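Local coordinates for protein Rho guanyl nucleotide exchange factor (Rom2), putative (Aspergillus fumigatus Af293, PDB 5O51) that probably acts as a guanine nucleotide exchange factor for Rho-type GTPases, and is seen here as its CNH domain, a seven-bladed beta-propeller, at residues W262-G268 with E289-T295; S276-L281 with S332-W336. Residues are numbered along the deposited sequence.

How the contacts relate
Read from the N terminus, the four segments come in the order 262-268, 276-281, 289-295, 332-336, so the two contacts cross. Contact 1 closes a loop of 20 residues, laying the outer strand of one propeller blade against strand 287-292 of the next. Contact 2 spans 50 residues and joins that same second blade, through its 272-276/279-284 hairpin, to the end of strand 327-333 in the blade that follows. The two meet in the middle blade, where strands 279-284 and 287-292 are antiparallel neighbours: I280 N lies 2.8 Å from R291 O. Together they tie three successive blades, the last of which takes N-terminal strand 8-12 as its outermost strand.

Contact 1. Residues W262-G268 with E289-T295; sequences WKISWEG and EIRHIET
The segments run antiparallel on adjacent propeller blades; CA atoms are 8.0 Å apart for W262-T295, 8.5 Å for I264-R291 and 7.8 Å for E267-E289. With no shared backbone hydrogen bonding, this is side-chain packing between sheets. Segment 262-268 is extended as far as W266, with short strand 264-265; segment 289-295 leaves its strand at H292 and turns through helical angles over 293-295.

Among polar contacts, E289 (t,t) reaches across: OE1 accepts a hydrogen bond from E267 N (2.9 Å) and bridges through a water to G268 N. Within 289-295, its OE2 forms a salt bridge to R291 NE (2.7 Å) and NH2 (2.8 Å), holding both side chains in place. W262 (chi1 t) gives a weak hydrogen bond from NE1 to E294 O (3.1 Å).

Side-chain packing fills the middle. I264 CG2 covers one face of the R291 (m,m,t) guanidinium, 3.6 Å from CZ; W266 (chi1 m), its NE1 bonded to S248, brings CZ3 within 3.6 Å of R291 CG. W262 CZ2 lies 4.4 Å from I293 CD1.

E289's buried carboxylate is thus neutralised by R291 and solvated by amide and water, despite E267 nearby (OE2 to OE2 of E289, 4.3 Å).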
loop_
_atom_site.group_PDB
_atom_site.type_symbol
_atom_site.label_atom_id
_atom_site.label_comp_id
_atom_site.label_asym_id
_atom_site.label_seq_id
_atom_site.Cartn_x
_atom_site.Cartn_y
_atom_site.Cartn_z
ATOM N N TRP A 262 10.966 -8.861 -22.637
ATOM C CA TRP A 262 10.280 -9.338 -21.408
ATOM C C TRP A 262 9.141 -8.427 -21.159
ATOM O O TRP A 262 9.325 -7.212 -21.041
ATOM C CB TRP A 262 11.239 -9.313 -20.194
ATOM C CG TRP A 262 10.792 -10.053 -18.938
ATOM C CD1 TRP A 262 11.193 -11.287 -18.541
ATOM C CD2 TRP A 262 9.901 -9.571 -17.902
ATOM N NE1 TRP A 262 10.646 -11.585 -17.333
ATOM C CE2 TRP A 262 9.834 -10.551 -16.934
ATOM C CE3 TRP A 262 9.169 -8.399 -17.718
ATOM C CZ2 TRP A 262 9.020 -10.436 -15.807
ATOM C CZ3 TRP A 262 8.375 -8.271 -16.567
ATOM C CH2 TRP A 262 8.305 -9.284 -15.644
ATOM N N LYS A 263 7.949 -9.012 -21.082
ATOM C CA LYS A 263 6.730 -8.249 -20.834
ATOM C C LYS A 263 5.611 -9.194 -20.287
ATOM O O LYS A 263 5.389 -10.305 -20.844
ATOM C CB LYS A 263 6.231 -7.638 -22.153
ATOM C CG LYS A 263 5.003 -6.743 -22.041
ATOM C CD LYS A 263 4.371 -6.388 -23.373
ATOM C CE LYS A 263 3.087 -5.592 -23.138
ATOM N NZ LYS A 263 2.240 -5.484 -24.333
ATOM N N ILE A 264 4.875 -8.716 -19.267
ATOM C CA ILE A 264 3.665 -9.409 -18.748
ATOM C C ILE A 264 2.496 -8.513 -19.034
ATOM O O ILE A 264 2.547 -7.310 -18.781
ATOM C CB ILE A 264 3.741 -9.651 -17.202
ATOM C CG1 ILE A 264 4.847 -10.648 -16.863
ATOM C CG2 ILE A 264 2.409 -10.080 -16.604
ATOM C CD1 ILE A 264 5.302 -10.587 -15.444
ATOM N N SER A 265 1.438 -9.106 -19.553
ATOM C CA SER A 265 0.135 -8.461 -19.624
ATOM C C SER A 265 -0.757 -9.207 -18.641
ATOM O O SER A 265 -0.953 -10.420 -18.804
ATOM C CB SER A 265 -0.454 -8.558 -21.068
ATOM O OG SER A 265 0.027 -7.447 -21.864
ATOM N N TRP A 266 -1.354 -8.500 -17.686
ATOM C CA TRP A 266 -2.156 -9.189 -16.612
ATOM C C TRP A 266 -3.515 -9.629 -17.149
ATOM O O TRP A 266 -4.150 -8.924 -17.971
ATOM C CB TRP A 266 -2.248 -8.256 -15.366
ATOM C CG TRP A 266 -0.875 -7.955 -14.779
ATOM C CD1 TRP A 266 -0.198 -6.814 -14.889
ATOM C CD2 TRP A 266 -0.015 -8.867 -14.089
ATOM N NE1 TRP A 266 1.052 -6.922 -14.299
ATOM C CE2 TRP A 266 1.183 -8.184 -13.803
ATOM C CE3 TRP A 266 -0.150 -10.222 -13.673
ATOM C CZ2 TRP A 266 2.256 -8.774 -13.106
ATOM C CZ3 TRP A 266 0.907 -10.822 -12.948
ATOM C CH2 TRP A 266 2.113 -10.091 -12.676
ATOM N N GLU A 267 -3.958 -10.808 -16.724
ATOM C CA GLU A 267 -5.315 -11.288 -17.061
ATOM C C GLU A 267 -6.415 -10.462 -16.552
ATOM O O GLU A 267 -7.375 -10.298 -17.263
ATOM C CB GLU A 267 -5.525 -12.767 -16.710
ATOM C CG GLU A 267 -4.473 -13.659 -17.427
ATOM C CD GLU A 267 -4.792 -15.135 -17.334
ATOM O OE1 GLU A 267 -5.917 -15.514 -16.910
ATOM O OE2 GLU A 267 -3.935 -15.911 -17.732
ATOM N N GLY A 268 -6.283 -9.889 -15.356
ATOM C CA GLY A 268 -7.348 -9.048 -14.756
ATOM C C GLY A 268 -6.992 -7.567 -14.739
ATOM O O GLY A 268 -6.244 -7.097 -15.582
ATOM N N GLU A 289 -2.913 -13.511 -9.421
ATOM C CA GLU A 289 -2.099 -14.086 -10.511
ATOM C C GLU A 289 -0.653 -14.096 -10.123
ATOM O O GLU A 289 -0.074 -13.052 -9.891
ATOM C CB GLU A 289 -2.291 -13.308 -11.833
ATOM C CG GLU A 289 -1.723 -13.986 -13.108
ATOM C CD GLU A 289 -2.046 -13.247 -14.423
ATOM O OE1 GLU A 289 -2.979 -12.386 -14.493
ATOM O OE2 GLU A 289 -1.308 -13.501 -15.384
ATOM N N ILE A 290 -0.063 -15.275 -10.165
ATOM C CA ILE A 290 1.366 -15.463 -9.796
ATOM C C ILE A 290 2.267 -15.846 -11.024
ATOM O O ILE A 290 2.026 -16.877 -11.656
ATOM C CB ILE A 290 1.494 -16.476 -8.672
ATOM C CG1 ILE A 290 0.585 -16.042 -7.489
ATOM C CG2 ILE A 290 2.957 -16.668 -8.281
ATOM C CD1 ILE A 290 0.407 -17.192 -6.496
ATOM N N ARG A 291 3.223 -14.943 -11.363
ATOM C CA ARG A 291 4.202 -15.160 -12.445
ATOM C C ARG A 291 5.658 -15.250 -11.912
ATOM O O ARG A 291 6.023 -14.608 -10.902
ATOM C CB ARG A 291 4.196 -14.036 -13.487
ATOM C CG ARG A 291 2.829 -13.652 -14.094
ATOM C CD ARG A 291 2.481 -14.470 -15.287
ATOM N NE ARG A 291 1.325 -13.941 -15.966
ATOM C CZ ARG A 291 1.283 -13.471 -17.221
ATOM N NH1 ARG A 291 2.373 -13.467 -18.013
ATOM N NH2 ARG A 291 0.105 -12.994 -17.689
ATOM N N HIS A 292 6.474 -15.987 -12.685
ATOM C CA HIS A 292 7.951 -16.072 -12.528
ATOM C C HIS A 292 8.679 -14.831 -13.042
ATOM O O HIS A 292 8.588 -14.487 -14.196
ATOM C CB HIS A 292 8.473 -17.306 -13.245
ATOM C CG HIS A 292 9.750 -17.822 -12.683
ATOM N ND1 HIS A 292 10.948 -17.238 -12.971
ATOM C CD2 HIS A 292 10.028 -18.900 -11.904
ATOM C CE1 HIS A 292 11.917 -17.887 -12.346
ATOM N NE2 HIS A 292 11.381 -18.901 -11.698
ATOM N N ILE A 293 9.418 -14.150 -12.186
ATOM C CA ILE A 293 10.113 -12.917 -12.556
ATOM C C ILE A 293 11.185 -13.073 -13.654
ATOM O O ILE A 293 11.470 -12.145 -14.368
ATOM C CB ILE A 293 10.713 -12.255 -11.255
ATOM C CG1 ILE A 293 11.187 -10.820 -11.463
ATOM C CG2 ILE A 293 11.911 -13.038 -10.709
ATOM C CD1 ILE A 293 10.073 -9.810 -11.623
ATOM N N GLU A 294 11.822 -14.229 -13.753
ATOM C CA GLU A 294 12.809 -14.453 -14.814
ATOM C C GLU A 294 12.171 -14.774 -16.138
ATOM O O GLU A 294 12.464 -14.098 -17.164
ATOM C CB GLU A 294 13.785 -15.569 -14.418
ATOM C CG GLU A 294 14.633 -15.277 -13.189
ATOM C CD GLU A 294 15.338 -13.922 -13.255
ATOM O OE1 GLU A 294 15.450 -13.327 -14.355
ATOM O OE2 GLU A 294 15.791 -13.431 -12.179
ATOM N N THR A 295 11.308 -15.784 -16.143
ATOM C CA THR A 295 10.778 -16.257 -17.417
ATOM C C THR A 295 9.505 -15.570 -17.865
ATOM O O THR A 295 9.166 -15.662 -19.028
ATOM C CB THR A 295 10.478 -17.727 -17.356
ATOM O OG1 THR A 295 9.372 -17.927 -16.488
ATOM C CG2 THR A 295 11.760 -18.543 -16.871
HETATM O O HOH W 1 -4.141 -10.193 -13.272
#

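Contact 2. Residues S276-L281 with S332-W336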
loop_
_atom_site.group_PDB
_atom_site.type_symbol
_atom_site.label_atom_id
_atom_site.label_comp_id
_atom_site.label_asym_id
_atom_site.label_seq_id
_atom_site.Cartn_x
_atom_site.Cartn_y
_atom_site.Cartn_z
ATOM N N SER A 276 7.972 -11.511 -4.147
ATOM C CA SER A 276 8.641 -12.505 -3.285
ATOM C C SER A 276 9.470 -13.465 -4.153
ATOM O O SER A 276 9.015 -14.566 -4.522
ATOM C CB SER A 276 7.624 -13.241 -2.439
ATOM O OG SER A 276 8.289 -14.024 -1.507
ATOM N N TYR A 277 10.679 -13.029 -4.479
ATOM C CA TYR A 277 11.584 -13.705 -5.468
ATOM C C TYR A 277 11.529 -15.224 -5.347
ATOM O O TYR A 277 11.536 -15.722 -4.233
ATOM C CB TYR A 277 13.035 -13.175 -5.392
ATOM C CG TYR A 277 13.822 -13.454 -6.694
ATOM C CD1 TYR A 277 14.331 -14.741 -6.947
ATOM C CD2 TYR A 277 14.055 -12.443 -7.670
ATOM C CE1 TYR A 277 15.008 -15.028 -8.117
ATOM C CE2 TYR A 277 14.748 -12.753 -8.863
ATOM C CZ TYR A 277 15.194 -14.058 -9.061
ATOM O OH TYR A 277 15.876 -14.472 -10.181
ATOM N N PRO A 278 11.393 -15.996 -6.446
ATOM C CA PRO A 278 11.334 -15.565 -7.841
ATOM C C PRO A 278 9.890 -15.227 -8.338
ATOM O O PRO A 278 9.645 -15.301 -9.551
ATOM C CB PRO A 278 11.878 -16.819 -8.565
ATOM C CG PRO A 278 11.306 -17.918 -7.768
ATOM C CD PRO A 278 11.204 -17.459 -6.348
ATOM N N TYR A 279 8.967 -14.831 -7.449
ATOM C CA TYR A 279 7.570 -14.616 -7.899
ATOM C C TYR A 279 7.131 -13.160 -7.864
ATOM O O TYR A 279 7.616 -12.369 -7.070
ATOM C CB TYR A 279 6.620 -15.474 -7.126
ATOM C CG TYR A 279 6.972 -16.956 -7.091
ATOM C CD1 TYR A 279 6.903 -17.744 -8.242
ATOM C CD2 TYR A 279 7.362 -17.570 -5.905
ATOM C CE1 TYR A 279 7.201 -19.079 -8.207
ATOM C CE2 TYR A 279 7.669 -18.909 -5.850
ATOM C CZ TYR A 279 7.581 -19.671 -7.000
ATOM O OH TYR A 279 7.890 -21.020 -6.975
ATOM N N ILE A 280 6.224 -12.800 -8.782
ATOM C CA ILE A 280 5.582 -11.491 -8.772
ATOM C C ILE A 280 4.113 -11.828 -8.697
ATOM O O ILE A 280 3.615 -12.686 -9.496
ATOM C CB ILE A 280 6.030 -10.591 -9.943
ATOM C CG1 ILE A 280 5.121 -9.364 -10.117
ATOM C CG2 ILE A 280 6.100 -11.321 -11.266
ATOM C CD1 ILE A 280 5.377 -8.344 -9.028
ATOM N N LEU A 281 3.424 -11.234 -7.691
ATOM C CA LEU A 281 2.016 -11.532 -7.431
ATOM C C LEU A 281 1.167 -10.291 -7.729
ATOM O O LEU A 281 1.456 -9.217 -7.225
ATOM C CB LEU A 281 1.815 -11.916 -5.987
ATOM C CG LEU A 281 2.429 -13.267 -5.515
ATOM C CD1 LEU A 281 3.861 -13.072 -5.071
ATOM C CD2 LEU A 281 1.674 -13.887 -4.367
ATOM N N SER A 332 -2.091 -15.490 5.145
ATOM C CA SER A 332 -0.685 -15.189 4.940
ATOM C C SER A 332 -0.106 -16.032 3.813
ATOM O O SER A 332 -0.405 -17.228 3.716
ATOM C CB SER A 332 0.117 -15.608 6.168
ATOM O OG SER A 332 1.483 -15.254 5.978
ATOM N N LEU A 333 0.673 -15.421 2.946
ATOM C CA LEU A 333 1.440 -16.202 1.932
ATOM C C LEU A 333 2.890 -16.055 2.257
ATOM O O LEU A 333 3.352 -14.900 2.390
ATOM C CB LEU A 333 1.261 -15.651 0.539
ATOM C CG LEU A 333 -0.099 -15.846 -0.081
ATOM C CD1 LEU A 333 -0.048 -15.349 -1.518
ATOM C CD2 LEU A 333 -0.596 -17.266 -0.052
ATOM N N ASP A 334 3.613 -17.167 2.375
ATOM C CA ASP A 334 5.091 -17.038 2.580
ATOM C C ASP A 334 5.881 -18.043 1.748
ATOM O O ASP A 334 5.520 -19.227 1.727
ATOM C CB ASP A 334 5.488 -17.166 4.049
ATOM C CG ASP A 334 6.967 -16.753 4.292
ATOM O OD1 ASP A 334 7.438 -15.731 3.717
ATOM O OD2 ASP A 334 7.664 -17.457 5.049
ATOM N N PHE A 335 6.901 -17.540 1.038
ATOM C CA PHE A 335 7.719 -18.343 0.101
ATOM C C PHE A 335 9.087 -18.742 0.673
ATOM O O PHE A 335 9.738 -17.955 1.378
ATOM C CB PHE A 335 7.820 -17.651 -1.264
ATOM C CG PHE A 335 6.464 -17.449 -1.887
ATOM C CD1 PHE A 335 5.806 -18.496 -2.512
ATOM C CD2 PHE A 335 5.784 -16.253 -1.725
ATOM C CE1 PHE A 335 4.520 -18.333 -3.063
ATOM C CE2 PHE A 335 4.490 -16.100 -2.244
ATOM C CZ PHE A 335 3.858 -17.139 -2.914
ATOM N N TRP A 336 9.460 -20.001 0.436
ATOM C CA TRP A 336 10.724 -20.560 0.942
ATOM C C TRP A 336 11.216 -21.810 0.159
ATOM O O TRP A 336 10.412 -22.634 -0.296
ATOM C CB TRP A 336 10.617 -20.853 2.445
ATOM C CG TRP A 336 11.945 -21.062 3.070
ATOM C CD1 TRP A 336 12.980 -20.162 3.122
ATOM C CD2 TRP A 336 12.409 -22.257 3.714
ATOM N NE1 TRP A 336 14.054 -20.724 3.765
ATOM C CE2 TRP A 336 13.734 -22.007 4.145
ATOM C CE3 TRP A 336 11.831 -23.515 3.976
ATOM C CZ2 TRP A 336 14.498 -22.973 4.825
ATOM C CZ3 TRP A 336 12.586 -24.475 4.650
ATOM C CH2 TRP A 336 13.910 -24.196 5.065
#
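This is a largely apolar contact between adjacent propeller blades: a hairpin turn of one blade meets the end of strand 327-333 in the next, with no hydrogen bonding between the segments. That next blade closes the seven-bladed ring, strand 327-333 pairing there with N-terminal strand 8-12 (S332 with T9) in the "Velcro" closure of beta-propellers. The turn joins strands 272-276 and 279-284. It is a two-residue type VI turn, its Y277-P278 peptide being cis, as proline readily allows, and it is closed by S276 N to Y279 O (3.1 Å) and Y279 N to S276 O (2.9 Å). The turn thereby places S276 and Y279 side by side, both with CA-to-CB bonds directed at the other blade.

F335, just beyond the strand end, has the largest covered area in the contact and packs against S276, Y279 and L281. Y279 CD2 lies over one face of its ring, and the closest atoms, Y279 CE2 and F335 CD1, are 3.8 Å apart; the ring planes are inclined at 52° with centroids 5.2 Å apart. S276, being small, lets the phenyl ring come close: OG is 3.4 Å from F335 CD2. L281 CD2 touches both L333 CD1 (3.6 Å) and F335 CE2 (4.2 Å).

Held mainly by van der Waals packing, best buried at L281 and L333, the interface depends on complementary shape, with the rings of Y279 and F335 packed outside the leucine pair.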